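Local structure of putative ketosteroid isomerase (Parabacteroides distasonis ATCC 8503, 3KE7) at residues Gln86-Leu91 with Val111-Pro116. The protein is a putative ketosteroid isomerase with an NTF2-like fold, and probably binds small molecules in a pocket, its substrate being unknown. Numbering follows the deposited sequence.
Sequences QNIAVL and VYRRNP
Ala89 and Tyr112 form an antiparallel hydrogen-bonded pair: Ala89 N gives its hydrogen to Tyr112 O at 2.8 Å, and Tyr112 N returns one to Ala89 O at 2.9 Å. Non-hydrogen-bonded pairs, Ile88 with Arg113 and Val90 with Val111, lie on either side, and the short strands run at 160° to each other. Past Ile88, Arg114 N still reaches Asn87 O (2.8 Å), extending the pairing into the turn residue that precedes strand 88-99.

Side chains alternate between the two faces of the sheet. On one, Ile88 crosses both Val111 and Arg113 obliquely. With CG1 beside the backbone N (chi1 -72°), CG2 stands anti to that N and meets Val111 CG1 at 3.8 Å, while CD1 rests against Arg113 CB, also at 3.8 Å. An alanine at Ile88 would probably open a gap beside Val111 CG1 and leave the aliphatic base of Arg113 less well supported. On the other face Ala89 CB and Tyr112 CB lie 4.3 Å apart, and Leu91 CD2 is 4.4 Å from Tyr112 CE1; the ring edge is turned to the carbonyl Ala89 O. At the strand end Asn87 CA lies over one face of the Arg114 guanidinium, 4.0 Å from NH2.

Together the segments form the open end of the hairpin 88-99/102-114, inner strands of this NTF2-like sheet, flanked by strands 74-85 and 120-129. Helix 15-28 covers the Ala89-Tyr112 face, where Tyr112 OH is hydrogen-bonded to Glu23; on the opposite face Arg113 forms salt bridges with Asp40 and Asp42, and Val90 packs on Val111 of the second subunit.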
# COMPACT_ATOMS: atom_id res chain seq x y z
N GLN B 86 8.92 -0.26 13.63
CA GLN B 86 9.41 -1.46 14.25
C GLN B 86 9.94 -2.40 13.14
O GLN B 86 10.90 -2.02 12.40
CB GLN B 86 8.32 -2.08 15.20
CG GLN B 86 7.93 -1.11 16.38
CD GLN B 86 6.82 -1.63 17.30
OE1 GLN B 86 6.44 -2.78 17.25
NE2 GLN B 86 6.31 -0.75 18.16
N ASN B 87 9.26 -3.53 12.92
CA ASN B 87 9.71 -4.49 11.93
C ASN B 87 9.08 -4.30 10.52
O ASN B 87 9.14 -5.21 9.70
CB ASN B 87 9.46 -5.92 12.42
CG ASN B 87 7.97 -6.31 12.49
OD1 ASN B 87 7.07 -5.47 12.59
ND2 ASN B 87 7.72 -7.65 12.43
N ILE B 88 8.50 -3.13 10.27
CA ILE B 88 7.87 -2.81 8.98
C ILE B 88 8.49 -1.53 8.40
O ILE B 88 8.81 -0.56 9.12
CB ILE B 88 6.38 -2.56 9.17
CG1 ILE B 88 5.67 -3.89 9.46
CG2 ILE B 88 5.76 -1.89 7.94
CD1 ILE B 88 5.54 -4.83 8.27
N ALA B 89 8.70 -1.56 7.08
CA ALA B 89 9.07 -0.35 6.35
C ALA B 89 8.09 -0.22 5.21
O ALA B 89 7.95 -1.14 4.40
CB ALA B 89 10.44 -0.49 5.78
N VAL B 90 7.42 0.93 5.15
CA VAL B 90 6.49 1.23 4.04
C VAL B 90 7.21 2.15 3.08
O VAL B 90 7.57 3.27 3.45
CB VAL B 90 5.20 1.93 4.54
CG1 VAL B 90 4.19 2.13 3.36
CG2 VAL B 90 4.53 1.07 5.63
N LEU B 91 7.48 1.65 1.87
CA LEU B 91 8.13 2.43 0.80
C LEU B 91 7.10 2.89 -0.20
O LEU B 91 6.36 2.09 -0.77
CB LEU B 91 9.19 1.58 0.11
CG LEU B 91 9.76 2.15 -1.18
CD1 LEU B 91 10.52 3.48 -0.95
CD2 LEU B 91 10.64 1.10 -1.88
N VAL B 111 5.31 -2.77 1.02
CA VAL B 111 5.48 -2.94 2.46
C VAL B 111 6.50 -4.08 2.65
O VAL B 111 6.28 -5.18 2.19
CB VAL B 111 4.21 -3.28 3.17
CG1 VAL B 111 4.51 -3.40 4.68
CG2 VAL B 111 3.14 -2.18 2.93
N TYR B 112 7.62 -3.77 3.34
CA TYR B 112 8.67 -4.71 3.68
C TYR B 112 8.59 -5.03 5.17
O TYR B 112 8.27 -4.15 6.00
CB TYR B 112 10.06 -4.10 3.43
CG TYR B 112 10.53 -4.01 1.99
CD1 TYR B 112 10.04 -3.05 1.14
CD2 TYR B 112 11.53 -4.85 1.53
CE1 TYR B 112 10.54 -2.90 -0.14
CE2 TYR B 112 12.01 -4.75 0.24
CZ TYR B 112 11.51 -3.76 -0.59
OH TYR B 112 12.02 -3.62 -1.89
N ARG B 113 8.84 -6.29 5.51
CA ARG B 113 8.84 -6.76 6.86
C ARG B 113 10.17 -7.40 7.15
O ARG B 113 10.65 -8.21 6.34
CB ARG B 113 7.70 -7.78 7.10
CG ARG B 113 7.66 -8.37 8.56
CD ARG B 113 6.51 -9.34 8.78
NE ARG B 113 6.64 -10.45 7.86
CZ ARG B 113 5.63 -11.09 7.24
NH1 ARG B 113 4.34 -10.77 7.46
NH2 ARG B 113 5.90 -12.06 6.37
N ARG B 114 10.76 -7.05 8.28
CA ARG B 114 12.03 -7.61 8.69
C ARG B 114 11.75 -8.94 9.36
O ARG B 114 11.00 -8.98 10.34
CB ARG B 114 12.75 -6.65 9.65
CG ARG B 114 14.18 -7.15 10.02
CD ARG B 114 14.91 -6.12 10.89
NE ARG B 114 14.13 -5.87 12.08
CZ ARG B 114 14.01 -4.69 12.69
NH1 ARG B 114 14.66 -3.60 12.25
NH2 ARG B 114 13.22 -4.60 13.75
N ASN B 115 12.30 -10.01 8.81
CA ASN B 115 12.16 -11.34 9.38
C ASN B 115 13.18 -11.53 10.51
O ASN B 115 14.07 -10.70 10.67
CB ASN B 115 12.18 -12.46 8.30
CG ASN B 115 13.58 -12.73 7.62
OD1 ASN B 115 14.67 -12.43 8.17
ND2 ASN B 115 13.53 -13.41 6.42
N PRO B 116 13.01 -12.58 11.32
CA PRO B 116 13.96 -12.84 12.43
C PRO B 116 15.41 -12.95 12.00
O PRO B 116 16.31 -12.64 12.80
CB PRO B 116 13.47 -14.16 13.00
CG PRO B 116 11.99 -14.10 12.84
CD PRO B 116 11.72 -13.27 11.55